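Local coordinates for protein succinylglutamate desuccinylase (Chromobacterium violaceum, PDB 1YW4) that probably hydrolyses N-succinylglutamate to succinate and glutamate, the last step of arginine breakdown by the AST pathway, with one zinc ion per subunit, at residues T60-V65 against P220-L226; V66-L70 against L84-F88; L78-L84 against R237-P243; L144-L148 against F198-T202. One frame throughout, in Å; residues are numbered along the deposited sequence.

Interaction 1 of 4, residues T60-V65 against P220-L226; sequences TAPIEV and PFGQNDL
Thr60 lays its methyl on the ring of Phe221: CG2 stands 3.7 Å from the ring centroid, 5° off the normal, a CH-pi contact over the face. Ile63 CG2 meets the same ring at its edge, in plane, 3.8 Å from Phe221 CE1, and this is the tightly packed side. Placed between backbone N and carbonyl carbon (chi1 74°), Thr60 OG1 faces the loop and accepts a nearly straight bond from Asn224 ND2 (2.7 Å, 168°), in the amide plane; it is also hydrogen-bonded to Arg219 O. The second hydrogen of Asn224 ND2 goes to Glu64 OE1 at 2.9 Å, reaching it from above the carboxylate plane. Glu64 OE2 takes Gly222 N at 3.1 Å on its syn side, inside the type II turn Pro220-Gln223. The outer side is looser and wetter: a water accepts from Asn224 N (3.0 Å) beside the exposed turn, and Leu226 lays CD2 against Val65 CG2 (3.9 Å) and beside the Glu64 carboxylate. Thr60 follows the zinc ligand Glu59 in the chain, so these bonds tie the loop to helix 61-75 close to the metal site. With both carboxylate oxygens of Glu64 receiving N-H groups, its charged form is probably favoured.

Interaction 2 of 4, residues V66-L70 against L84-F88; sequences VDGML and LLVMF
A beta-alpha-beta unit, strand 48-53, helix 61-75 and strand 83-88, holds this contact, in which Val66 and Leu70 of the helix meet Val86 of the returning strand. It belongs to the zinc-dependent catalytic domain of the AspA/AstE family. The axes of 66-70 and 84-88 approach to 10.5 Å and run at 138°, so the helix lies obliquely antiparallel over the sheet. No hydrogen bond joins the segments; the contact is almost wholly apolar and buried. Val66 reaches Val86 tip to tip, with the two CG1 methyls 3.5 Å apart. Both of these branches lie anti to their own backbone N (chi1 170° and 174°), which aims them into the gap between helix and strand. One turn on, Leu70 also meets Val86 tip to tip, CD2 3.7 Å from Val86 CG2, with CD1 near both methyls. Phe88 borders the cluster at the strand end, its CZ 4.1 Å from Leu70 CD1 and its side chain also touching Leu8 and Ala11 of helix 7-12. Asp67, nearby on the helix, spends its carboxylate on Leu8 N and Ser6 OG. At the opposite end of the strand segment, Leu70 CD2 touches Leu84 CD2 at 4.2 Å.

Interaction 3 of 4, residues L78-L84 against R237-P243; sequences LALNCRL and RGLLSNP
Leu240 is the main bump of this contact, pressing its isobutyl group between Leu80 and Leu84. Leu80 CD1 lies 3.9 Å from Leu240 CB, and Leu84 CD2 lies 4.0 Å from Leu240 CD1, the Leu84 and Leu240 side chains crossing at about a right angle. Leu78 spans one helical turn, CD1 3.2 Å from Ser241 OG and CD2 beside the aliphatic part of Arg237, whose extended chain carries the guanidinium on to Asp72 and Asp233. Cys82 SG, anti to the carbonyl carbon, fills the hollow between Leu239 O (3.3 Å) and Pro243 CG (3.4 Å), where the chain has left the helix. Polar bonds fix the way these pieces fit. Asn81 N donates to Leu240 O at 2.8 Å (169°), and Asn81 ND2 reaches a lone pair of Ser241 O at 2.7 Å, in the carbonyl plane; Ser241 OG returns a bond to Ala79 O at 2.8 Å. Two carbonyls at the C-terminal end of helix 230-241 are thus taken by a single asparagine. The loop leading into strand 83-88 is held against that helix end, while Met69 of helix 61-75 packs on Arg237 and Leu240, and Leu239 reaches Val49 of strand 48-53.

Interaction 4 of 4, residues L144-L148 against F198-T202; sequences LHYDL and FSYFT
His145 points the edge of its imidazole at the face of Phe198, a T-shaped pair with centroids 4.8 Å apart and planes at 72°. NE2 is the atom that meets the ring, 3.5 Å from Phe198 CD2 and displaced toward the rim. The histidine gets there with CG anti to the backbone N (chi1 176°), which carries the ring straight off the strand toward the helix, and a bond from ND1 to Leu50 O on the adjoining strand helps to fix its rotation. Phe198 also has CG anti to its N; its ring is thereby laid across the end of the imidazole, and it stacks with Phe109 as well. Thr202, one turn along the helix, lies beside the imidazole too, though its detailed placement is uncertain. Here the helix 198-205 packs on strand 143-151, near the centre of the chain, within the catalytic alpha/beta part, and the short segments run nearly antiparallel at 169° with axes 8.8 Å apart. Two residues up the strand from His145, Asp147 faces the helix as well. Its OD2 meets Phe198 CB at 4.0 Å, with the carboxylate standing steeply to the ring, and the same oxygen accepts a hydrogen bond from a water 2.6 Å away, which accepts one from Ser199 N at 3.0 Å. Asp147 OD2 is also hydrogen-bonded to NE2 of the zinc ligand His149, a second-shell position that probably helps to orient His149, while Asp147 OD1 is hydrogen-bonded to Ser52 OG.

Interactions 2 and 4 lie in the buried core, whereas interactions 1 and 3 are partly open to solvent, and the chemistry follows: interaction 2 packs aliphatic side chains with one phenylalanine, interaction 4 is aromatic with a water-linked carboxylate, and interactions 1 and 3 add three direct hydrogen bonds each. Interactions 1 and 2 use successive parts of helix 61-75. Interactions 2 and 3 share Leu84, and Met69 bridges them to Arg237 and Leu240. Interaction 4 joins from strand 143-151, separated from 83-88 by strand 48-53, Leu148 meeting Pro62 and Val66. Interactions 1 and 4 lie nearest the zinc ion, about 10 Å from the side chain of Ile63 and about 7 Å from that of Asp147; interaction 3 is remote.

Interaction 1 of 4, residues T60-V65 against P220-L226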
loop_
_atom_site.group_PDB
_atom_site.type_symbol
_atom_site.label_atom_id
_atom_site.label_comp_id
_atom_site.label_asym_id
_atom_site.label_seq_id
_atom_site.Cartn_x
_atom_site.Cartn_y
_atom_site.Cartn_z
ATOM N N THR A 60 -22.511 17.948 -18.071
ATOM C CA THR A 60 -23.810 17.564 -18.607
ATOM C C THR A 60 -24.005 16.168 -19.189
ATOM O O THR A 60 -25.129 15.690 -19.245
ATOM C CB THR A 60 -24.263 18.591 -19.657
ATOM O OG1 THR A 60 -23.502 18.428 -20.863
ATOM C CG2 THR A 60 -24.051 19.996 -19.127
ATOM N N ALA A 61 -22.935 15.512 -19.620
ATOM C CA ALA A 61 -23.074 14.179 -20.190
ATOM C C ALA A 61 -23.916 13.264 -19.286
ATOM O O ALA A 61 -24.933 12.719 -19.724
ATOM C CB ALA A 61 -21.691 13.552 -20.448
ATOM N N PRO A 62 -23.514 13.084 -18.013
ATOM C CA PRO A 62 -24.314 12.211 -17.142
ATOM C C PRO A 62 -25.766 12.672 -17.004
ATOM O O PRO A 62 -26.680 11.855 -16.857
ATOM C CB PRO A 62 -23.561 12.256 -15.809
ATOM C CG PRO A 62 -22.133 12.508 -16.230
ATOM C CD PRO A 62 -22.318 13.572 -17.306
ATOM N N ILE A 63 -25.973 13.988 -17.041
ATOM C CA ILE A 63 -27.314 14.569 -16.929
ATOM C C ILE A 63 -28.219 14.086 -18.074
ATOM O O ILE A 63 -29.352 13.650 -17.839
ATOM C CB ILE A 63 -27.247 16.121 -16.948
ATOM C CG1 ILE A 63 -26.361 16.630 -15.804
ATOM C CG2 ILE A 63 -28.639 16.705 -16.822
ATOM C CD1 ILE A 63 -26.161 18.155 -15.820
ATOM N N GLU A 64 -27.714 14.151 -19.306
ATOM C CA GLU A 64 -28.484 13.711 -20.473
ATOM C C GLU A 64 -28.755 12.208 -20.414
ATOM O O GLU A 64 -29.839 11.766 -20.781
ATOM C CB GLU A 64 -27.742 14.042 -21.779
ATOM C CG GLU A 64 -27.348 15.511 -21.927
ATOM C CD GLU A 64 -26.682 15.835 -23.265
ATOM O OE1 GLU A 64 -25.773 15.088 -23.681
ATOM O OE2 GLU A 64 -27.057 16.851 -23.894
ATOM N N VAL A 65 -27.776 11.429 -19.951
ATOM C CA VAL A 65 -27.941 9.978 -19.854
ATOM C C VAL A 65 -29.018 9.618 -18.829
ATOM O O VAL A 65 -29.839 8.726 -19.059
ATOM C CB VAL A 65 -26.625 9.278 -19.458
ATOM C CG1 VAL A 65 -26.883 7.789 -19.167
ATOM C CG2 VAL A 65 -25.610 9.413 -20.586
ATOM N N PRO A 220 -20.889 20.986 -22.785
ATOM C CA PRO A 220 -22.213 21.582 -22.575
ATOM C C PRO A 220 -23.286 20.706 -23.223
ATOM O O PRO A 220 -22.968 19.803 -24.001
ATOM C CB PRO A 220 -22.079 22.942 -23.247
ATOM C CG PRO A 220 -21.192 22.622 -24.410
ATOM C CD PRO A 220 -20.126 21.736 -23.799
ATOM N N PHE A 221 -24.550 20.961 -22.888
ATOM C CA PHE A 221 -25.661 20.195 -23.458
ATOM C C PHE A 221 -25.614 20.235 -24.989
ATOM O O PHE A 221 -25.350 21.283 -25.579
ATOM C CB PHE A 221 -27.009 20.767 -22.991
ATOM C CG PHE A 221 -27.304 20.544 -21.531
ATOM C CD1 PHE A 221 -27.551 19.266 -21.041
ATOM C CD2 PHE A 221 -27.349 21.619 -20.649
ATOM C CE1 PHE A 221 -27.843 19.060 -19.683
ATOM C CE2 PHE A 221 -27.636 21.428 -19.293
ATOM C CZ PHE A 221 -27.885 20.147 -18.809
ATOM N N GLY A 222 -25.864 19.091 -25.623
ATOM C CA GLY A 222 -25.870 19.025 -27.075
ATOM C C GLY A 222 -24.526 18.731 -27.712
ATOM O O GLY A 222 -24.433 18.539 -28.925
ATOM N N GLN A 223 -23.483 18.692 -26.894
ATOM C CA GLN A 223 -22.149 18.427 -27.396
ATOM C C GLN A 223 -21.536 17.179 -26.780
ATOM O O GLN A 223 -20.326 16.987 -26.840
ATOM C CB GLN A 223 -21.249 19.638 -27.151
ATOM C CG GLN A 223 -21.503 20.797 -28.115
ATOM C CD GLN A 223 -20.568 21.950 -27.862
ATOM O OE1 GLN A 223 -19.381 21.745 -27.624
ATOM N NE2 GLN A 223 -21.091 23.171 -27.909
ATOM N N ASN A 224 -22.374 16.330 -26.193
ATOM C CA ASN A 224 -21.902 15.093 -25.585
ATOM C C ASN A 224 -22.109 13.914 -26.527
ATOM O O ASN A 224 -23.208 13.698 -27.038
ATOM C CB ASN A 224 -22.646 14.805 -24.270
ATOM C CG ASN A 224 -22.392 15.854 -23.207
ATOM O OD1 ASN A 224 -21.260 16.047 -22.772
ATOM N ND2 ASN A 224 -23.449 16.536 -22.783
ATOM N N ASP A 225 -21.048 13.150 -26.753
ATOM C CA ASP A 225 -21.127 11.974 -27.607
ATOM C C ASP A 225 -21.674 10.856 -26.710
ATOM O O ASP A 225 -20.910 10.096 -26.117
ATOM C CB ASP A 225 -19.726 11.618 -28.123
ATOM C CG ASP A 225 -19.757 10.664 -29.305
ATOM O OD1 ASP A 225 -20.257 9.532 -29.151
ATOM O OD2 ASP A 225 -19.280 11.049 -30.394
ATOM N N LEU A 226 -22.998 10.772 -26.598
ATOM C CA LEU A 226 -23.624 9.764 -25.745
ATOM C C LEU A 226 -23.165 8.340 -26.037
ATOM O O LEU A 226 -23.477 7.415 -25.284
ATOM C CB LEU A 226 -25.152 9.852 -25.841
ATOM C CG LEU A 226 -25.761 11.165 -25.321
ATOM C CD1 LEU A 226 -27.287 11.086 -25.340
ATOM C CD2 LEU A 226 -25.263 11.427 -23.905
HETATM O O HOH W 1 -20.061 16.279 -20.141
HETATM O O HOH W 2 -25.274 15.836 -25.946
#

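Interaction 2 of 4, residues V66-L70 against L84-F88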
loop_
_atom_site.group_PDB
_atom_site.type_symbol
_atom_site.label_atom_id
_atom_site.label_comp_id
_atom_site.label_asym_id
_atom_site.label_seq_id
_atom_site.Cartn_x
_atom_site.Cartn_y
_atom_site.Cartn_z
ATOM N N VAL A 66 -29.015 10.314 -17.698
ATOM C CA VAL A 66 -30.020 10.056 -16.678
ATOM C C VAL A 66 -31.388 10.469 -17.209
ATOM O O VAL A 66 -32.340 9.693 -17.158
ATOM C CB VAL A 66 -29.729 10.843 -15.381
ATOM C CG1 VAL A 66 -30.922 10.750 -14.429
ATOM C CG2 VAL A 66 -28.485 10.279 -14.709
ATOM N N ASP A 67 -31.479 11.685 -17.730
ATOM C CA ASP A 67 -32.743 12.183 -18.253
ATOM C C ASP A 67 -33.326 11.261 -19.334
ATOM O O ASP A 67 -34.540 11.061 -19.392
ATOM C CB ASP A 67 -32.567 13.602 -18.797
ATOM C CG ASP A 67 -33.888 14.293 -19.056
ATOM O OD1 ASP A 67 -34.735 14.334 -18.132
ATOM O OD2 ASP A 67 -34.082 14.799 -20.180
ATOM N N GLY A 68 -32.463 10.707 -20.181
ATOM C CA GLY A 68 -32.924 9.802 -21.219
ATOM C C GLY A 68 -33.574 8.561 -20.621
ATOM O O GLY A 68 -34.611 8.097 -21.101
HETATM N N MSE A 69 -32.960 8.029 -19.569
HETATM C CA MSE A 69 -33.475 6.853 -18.886
HETATM C C MSE A 69 -34.841 7.153 -18.281
HETATM O O MSE A 69 -35.747 6.345 -18.388
HETATM C CB MSE A 69 -32.532 6.404 -17.765
HETATM C CG MSE A 69 -31.186 5.867 -18.215
HETATM SE SE MSE A 69 -30.248 5.004 -16.745
HETATM C CE MSE A 69 -29.929 6.555 -15.646
ATOM N N LEU A 70 -34.985 8.311 -17.640
ATOM C CA LEU A 70 -36.265 8.671 -17.031
ATOM C C LEU A 70 -37.373 8.781 -18.074
ATOM O O LEU A 70 -38.503 8.345 -17.846
ATOM C CB LEU A 70 -36.137 9.989 -16.266
ATOM C CG LEU A 70 -35.172 9.919 -15.078
ATOM C CD1 LEU A 70 -34.984 11.303 -14.450
ATOM C CD2 LEU A 70 -35.715 8.920 -14.058
ATOM N N LEU A 84 -35.927 4.065 -7.015
ATOM C CA LEU A 84 -35.017 5.000 -7.660
ATOM C C LEU A 84 -35.221 6.463 -7.285
ATOM O O LEU A 84 -36.328 6.995 -7.376
ATOM C CB LEU A 84 -35.145 4.859 -9.181
ATOM C CG LEU A 84 -34.471 5.898 -10.089
ATOM C CD1 LEU A 84 -32.970 5.845 -9.878
ATOM C CD2 LEU A 84 -34.807 5.639 -11.554
ATOM N N LEU A 85 -34.144 7.112 -6.871
ATOM C CA LEU A 85 -34.197 8.535 -6.569
ATOM C C LEU A 85 -33.187 9.233 -7.484
ATOM O O LEU A 85 -32.001 8.932 -7.442
ATOM C CB LEU A 85 -33.831 8.798 -5.114
ATOM C CG LEU A 85 -33.731 10.279 -4.720
ATOM C CD1 LEU A 85 -35.013 11.033 -5.075
ATOM C CD2 LEU A 85 -33.471 10.368 -3.221
ATOM N N VAL A 86 -33.669 10.142 -8.325
ATOM C CA VAL A 86 -32.801 10.895 -9.220
ATOM C C VAL A 86 -32.675 12.321 -8.693
ATOM O O VAL A 86 -33.675 12.953 -8.327
ATOM C CB VAL A 86 -33.359 10.965 -10.658
ATOM C CG1 VAL A 86 -32.489 11.882 -11.508
ATOM C CG2 VAL A 86 -33.389 9.564 -11.282
HETATM N N MSE A 87 -31.440 12.806 -8.649
HETATM C CA MSE A 87 -31.171 14.156 -8.194
HETATM C C MSE A 87 -30.372 14.982 -9.194
HETATM O O MSE A 87 -29.253 14.622 -9.553
HETATM C CB MSE A 87 -30.382 14.142 -6.892
HETATM C CG MSE A 87 -31.107 13.621 -5.697
HETATM SE SE MSE A 87 -29.979 13.718 -4.149
HETATM C CE MSE A 87 -31.261 14.083 -2.792
ATOM N N PHE A 88 -30.971 16.065 -9.675
ATOM C CA PHE A 88 -30.280 17.001 -10.554
ATOM C C PHE A 88 -29.820 17.947 -9.439
ATOM O O PHE A 88 -30.552 18.840 -9.019
ATOM C CB PHE A 88 -31.274 17.675 -11.504
ATOM C CG PHE A 88 -31.876 16.731 -12.515
ATOM C CD1 PHE A 88 -33.237 16.447 -12.500
ATOM C CD2 PHE A 88 -31.064 16.077 -13.440
ATOM C CE1 PHE A 88 -33.779 15.519 -13.391
ATOM C CE2 PHE A 88 -31.596 15.142 -14.338
ATOM C CZ PHE A 88 -32.952 14.864 -14.313
#

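Interaction 3 of 4, residues L78-L84 against R237-P243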
loop_
_atom_site.group_PDB
_atom_site.type_symbol
_atom_site.label_atom_id
_atom_site.label_comp_id
_atom_site.label_asym_id
_atom_site.label_seq_id
_atom_site.Cartn_x
_atom_site.Cartn_y
_atom_site.Cartn_z
ATOM N N LEU A 78 -38.443 1.398 -20.868
ATOM C CA LEU A 78 -37.547 0.791 -19.889
ATOM C C LEU A 78 -38.331 0.410 -18.638
ATOM O O LEU A 78 -39.168 1.175 -18.159
ATOM C CB LEU A 78 -36.422 1.770 -19.523
ATOM C CG LEU A 78 -35.326 1.302 -18.557
ATOM C CD1 LEU A 78 -34.491 0.204 -19.209
ATOM C CD2 LEU A 78 -34.441 2.477 -18.186
ATOM N N ALA A 79 -38.058 -0.779 -18.115
ATOM C CA ALA A 79 -38.742 -1.259 -16.922
ATOM C C ALA A 79 -37.985 -0.840 -15.666
ATOM O O ALA A 79 -36.755 -0.767 -15.668
ATOM C CB ALA A 79 -38.873 -2.775 -16.971
ATOM N N LEU A 80 -38.725 -0.571 -14.597
ATOM C CA LEU A 80 -38.119 -0.164 -13.334
ATOM C C LEU A 80 -38.518 -1.110 -12.213
ATOM O O LEU A 80 -39.697 -1.219 -11.872
ATOM C CB LEU A 80 -38.544 1.266 -12.976
ATOM C CG LEU A 80 -38.006 1.844 -11.661
ATOM C CD1 LEU A 80 -36.497 1.987 -11.733
ATOM C CD2 LEU A 80 -38.657 3.200 -11.396
ATOM N N ASN A 81 -37.532 -1.794 -11.640
ATOM C CA ASN A 81 -37.790 -2.728 -10.553
ATOM C C ASN A 81 -36.971 -2.432 -9.309
ATOM O O ASN A 81 -36.663 -3.327 -8.529
ATOM C CB ASN A 81 -37.534 -4.158 -11.025
ATOM C CG ASN A 81 -38.545 -4.609 -12.048
ATOM O OD1 ASN A 81 -39.718 -4.806 -11.731
ATOM N ND2 ASN A 81 -38.103 -4.754 -13.292
ATOM N N CYS A 82 -36.620 -1.165 -9.125
ATOM C CA CYS A 82 -35.862 -0.750 -7.954
ATOM C C CYS A 82 -36.451 0.551 -7.434
ATOM O O CYS A 82 -37.203 1.227 -8.132
ATOM C CB CYS A 82 -34.397 -0.462 -8.297
ATOM S SG CYS A 82 -33.497 -1.681 -9.248
ATOM N N ARG A 83 -36.108 0.891 -6.198
ATOM C CA ARG A 83 -36.533 2.159 -5.626
ATOM C C ARG A 83 -35.488 3.103 -6.210
ATOM O O ARG A 83 -34.304 2.954 -5.931
ATOM C CB ARG A 83 -36.410 2.147 -4.108
ATOM C CG ARG A 83 -37.407 1.248 -3.402
ATOM C CD ARG A 83 -37.245 1.350 -1.900
ATOM N NE ARG A 83 -37.692 2.638 -1.364
ATOM C CZ ARG A 83 -36.930 3.445 -0.628
ATOM N NH1 ARG A 83 -37.422 4.578 -0.170
ATOM N NH2 ARG A 83 -35.671 3.126 -0.363
ATOM N N LEU A 84 -35.927 4.065 -7.015
ATOM C CA LEU A 84 -35.017 5.000 -7.660
ATOM C C LEU A 84 -35.221 6.463 -7.285
ATOM O O LEU A 84 -36.328 6.995 -7.376
ATOM C CB LEU A 84 -35.145 4.859 -9.181
ATOM C CG LEU A 84 -34.471 5.898 -10.089
ATOM C CD1 LEU A 84 -32.970 5.845 -9.878
ATOM C CD2 LEU A 84 -34.807 5.639 -11.554
ATOM N N ARG A 237 -29.159 1.174 -17.041
ATOM C CA ARG A 237 -30.469 0.707 -17.487
ATOM C C ARG A 237 -30.678 -0.747 -17.050
ATOM O O ARG A 237 -31.789 -1.151 -16.707
ATOM C CB ARG A 237 -30.590 0.821 -19.010
ATOM C CG ARG A 237 -30.716 2.247 -19.522
ATOM C CD ARG A 237 -30.561 2.297 -21.036
ATOM N NE ARG A 237 -30.738 3.647 -21.563
ATOM C CZ ARG A 237 -31.911 4.169 -21.909
ATOM N NH1 ARG A 237 -33.023 3.456 -21.792
ATOM N NH2 ARG A 237 -31.978 5.409 -22.361
ATOM N N GLY A 238 -29.598 -1.526 -17.049
ATOM C CA GLY A 238 -29.695 -2.920 -16.644
ATOM C C GLY A 238 -29.931 -3.060 -15.152
ATOM O O GLY A 238 -30.590 -3.995 -14.691
ATOM N N LEU A 239 -29.383 -2.124 -14.387
ATOM C CA LEU A 239 -29.557 -2.145 -12.946
ATOM C C LEU A 239 -31.009 -1.836 -12.586
ATOM O O LEU A 239 -31.624 -2.542 -11.791
ATOM C CB LEU A 239 -28.625 -1.120 -12.285
ATOM C CG LEU A 239 -28.859 -0.923 -10.790
ATOM C CD1 LEU A 239 -28.694 -2.255 -10.077
ATOM C CD2 LEU A 239 -27.888 0.111 -10.236
ATOM N N LEU A 240 -31.567 -0.792 -13.185
ATOM C CA LEU A 240 -32.948 -0.415 -12.893
ATOM C C LEU A 240 -33.949 -1.481 -13.327
ATOM O O LEU A 240 -34.917 -1.750 -12.620
ATOM C CB LEU A 240 -33.287 0.903 -13.577
ATOM C CG LEU A 240 -32.368 2.072 -13.192
ATOM C CD1 LEU A 240 -32.750 3.287 -14.004
ATOM C CD2 LEU A 240 -32.464 2.338 -11.700
ATOM N N SER A 241 -33.721 -2.079 -14.492
ATOM C CA SER A 241 -34.624 -3.109 -15.001
ATOM C C SER A 241 -34.480 -4.435 -14.273
ATOM O O SER A 241 -35.435 -4.938 -13.679
ATOM C CB SER A 241 -34.393 -3.330 -16.496
ATOM O OG SER A 241 -34.926 -2.256 -17.239
ATOM N N ASN A 242 -33.284 -5.003 -14.334
ATOM C CA ASN A 242 -33.003 -6.275 -13.686
ATOM C C ASN A 242 -31.779 -6.142 -12.791
ATOM O O ASN A 242 -30.660 -6.478 -13.184
ATOM C CB ASN A 242 -32.773 -7.362 -14.736
ATOM C CG ASN A 242 -32.489 -8.714 -14.115
ATOM O OD1 ASN A 242 -33.192 -9.149 -13.200
ATOM N ND2 ASN A 242 -31.463 -9.390 -14.613
ATOM N N PRO A 243 -31.986 -5.652 -11.563
ATOM C CA PRO A 243 -30.931 -5.450 -10.567
ATOM C C PRO A 243 -30.380 -6.735 -9.953
ATOM O O PRO A 243 -29.377 -6.703 -9.240
ATOM C CB PRO A 243 -31.614 -4.562 -9.536
ATOM C CG PRO A 243 -33.015 -5.079 -9.555
ATOM C CD PRO A 243 -33.292 -5.218 -11.035
#

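Interaction 4 of 4, residues L144-L148 against F198-T202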
loop_
_atom_site.group_PDB
_atom_site.type_symbol
_atom_site.label_atom_id
_atom_site.label_comp_id
_atom_site.label_asym_id
_atom_site.label_seq_id
_atom_site.Cartn_x
_atom_site.Cartn_y
_atom_site.Cartn_z
ATOM N N LEU A 144 -27.559 1.631 -3.117
ATOM C CA LEU A 144 -26.551 2.023 -4.096
ATOM C C LEU A 144 -26.636 3.483 -4.531
ATOM O O LEU A 144 -27.702 3.973 -4.892
ATOM C CB LEU A 144 -26.674 1.125 -5.329
ATOM C CG LEU A 144 -26.625 -0.388 -5.096
ATOM C CD1 LEU A 144 -26.983 -1.115 -6.390
ATOM C CD2 LEU A 144 -25.246 -0.789 -4.620
ATOM N N HIS A 145 -25.492 4.155 -4.511
ATOM C CA HIS A 145 -25.401 5.555 -4.892
ATOM C C HIS A 145 -24.258 5.818 -5.867
ATOM O O HIS A 145 -23.099 5.563 -5.554
ATOM C CB HIS A 145 -25.204 6.421 -3.649
ATOM C CG HIS A 145 -25.000 7.871 -3.955
ATOM N ND1 HIS A 145 -25.461 8.461 -5.113
ATOM C CD2 HIS A 145 -24.416 8.859 -3.238
ATOM C CE1 HIS A 145 -25.173 9.750 -5.092
ATOM N NE2 HIS A 145 -24.539 10.016 -3.966
ATOM N N TYR A 146 -24.592 6.318 -7.049
ATOM C CA TYR A 146 -23.579 6.635 -8.038
ATOM C C TYR A 146 -23.721 8.117 -8.318
ATOM O O TYR A 146 -24.754 8.587 -8.809
ATOM C CB TYR A 146 -23.787 5.830 -9.320
ATOM C CG TYR A 146 -23.814 4.339 -9.073
ATOM C CD1 TYR A 146 -22.661 3.653 -8.682
ATOM C CD2 TYR A 146 -25.007 3.628 -9.172
ATOM C CE1 TYR A 146 -22.700 2.287 -8.389
ATOM C CE2 TYR A 146 -25.062 2.268 -8.885
ATOM C CZ TYR A 146 -23.909 1.604 -8.493
ATOM O OH TYR A 146 -23.970 0.262 -8.194
ATOM N N ASP A 147 -22.689 8.855 -7.931
ATOM C CA ASP A 147 -22.659 10.285 -8.149
ATOM C C ASP A 147 -21.860 10.406 -9.450
ATOM O O ASP A 147 -20.662 10.130 -9.489
ATOM C CB ASP A 147 -21.967 10.979 -6.975
ATOM C CG ASP A 147 -21.989 12.479 -7.107
ATOM O OD1 ASP A 147 -22.952 12.991 -7.731
ATOM O OD2 ASP A 147 -21.057 13.136 -6.591
ATOM N N LEU A 148 -22.561 10.795 -10.510
ATOM C CA LEU A 148 -22.006 10.906 -11.859
ATOM C C LEU A 148 -21.359 12.248 -12.207
ATOM O O LEU A 148 -21.995 13.288 -12.111
ATOM C CB LEU A 148 -23.117 10.597 -12.865
ATOM C CG LEU A 148 -24.030 9.430 -12.471
ATOM C CD1 LEU A 148 -25.050 9.134 -13.583
ATOM C CD2 LEU A 148 -23.167 8.201 -12.212
ATOM N N PHE A 198 -20.468 14.055 -1.840
ATOM C CA PHE A 198 -21.767 13.439 -1.699
ATOM C C PHE A 198 -21.627 11.928 -1.501
ATOM O O PHE A 198 -22.322 11.343 -0.671
ATOM C CB PHE A 198 -22.621 13.754 -2.934
ATOM C CG PHE A 198 -24.100 13.553 -2.723
ATOM C CD1 PHE A 198 -24.632 13.459 -1.436
ATOM C CD2 PHE A 198 -24.965 13.462 -3.815
ATOM C CE1 PHE A 198 -26.005 13.277 -1.235
ATOM C CE2 PHE A 198 -26.337 13.281 -3.624
ATOM C CZ PHE A 198 -26.857 13.184 -2.327
ATOM N N SER A 199 -20.719 11.296 -2.245
ATOM C CA SER A 199 -20.541 9.850 -2.116
ATOM C C SER A 199 -20.001 9.449 -0.736
ATOM O O SER A 199 -20.271 8.348 -0.251
ATOM C CB SER A 199 -19.628 9.300 -3.224
ATOM O OG SER A 199 -18.302 9.760 -3.092
ATOM N N TYR A 200 -19.228 10.324 -0.103
ATOM C CA TYR A 200 -18.723 10.010 1.226
ATOM C C TYR A 200 -19.909 10.080 2.194
ATOM O O TYR A 200 -20.107 9.179 3.011
ATOM C CB TYR A 200 -17.656 11.014 1.666
ATOM C CG TYR A 200 -17.193 10.761 3.080
ATOM C CD1 TYR A 200 -16.477 9.612 3.396
ATOM C CD2 TYR A 200 -17.530 11.634 4.114
ATOM C CE1 TYR A 200 -16.113 9.331 4.701
ATOM C CE2 TYR A 200 -17.172 11.367 5.424
ATOM C CZ TYR A 200 -16.464 10.212 5.709
ATOM O OH TYR A 200 -16.105 9.925 7.000
ATOM N N PHE A 201 -20.696 11.151 2.088
ATOM C CA PHE A 201 -21.859 11.337 2.957
ATOM C C PHE A 201 -22.790 10.132 2.947
ATOM O O PHE A 201 -23.155 9.617 4.008
ATOM C CB PHE A 201 -22.665 12.582 2.552
ATOM C CG PHE A 201 -23.973 12.713 3.293
ATOM C CD1 PHE A 201 -23.995 13.097 4.637
ATOM C CD2 PHE A 201 -25.175 12.365 2.677
ATOM C CE1 PHE A 201 -25.192 13.124 5.358
ATOM C CE2 PHE A 201 -26.379 12.388 3.390
ATOM C CZ PHE A 201 -26.387 12.766 4.732
ATOM N N THR A 202 -23.181 9.668 1.762
ATOM C CA THR A 202 -24.096 8.528 1.695
ATOM C C THR A 202 -23.441 7.239 2.183
ATOM O O THR A 202 -24.063 6.438 2.889
ATOM C CB THR A 202 -24.671 8.329 0.266
ATOM O OG1 THR A 202 -23.606 8.202 -0.680
ATOM C CG2 THR A 202 -25.551 9.518 -0.119
HETATM O O HOH W 3 -19.410 12.446 -4.719
#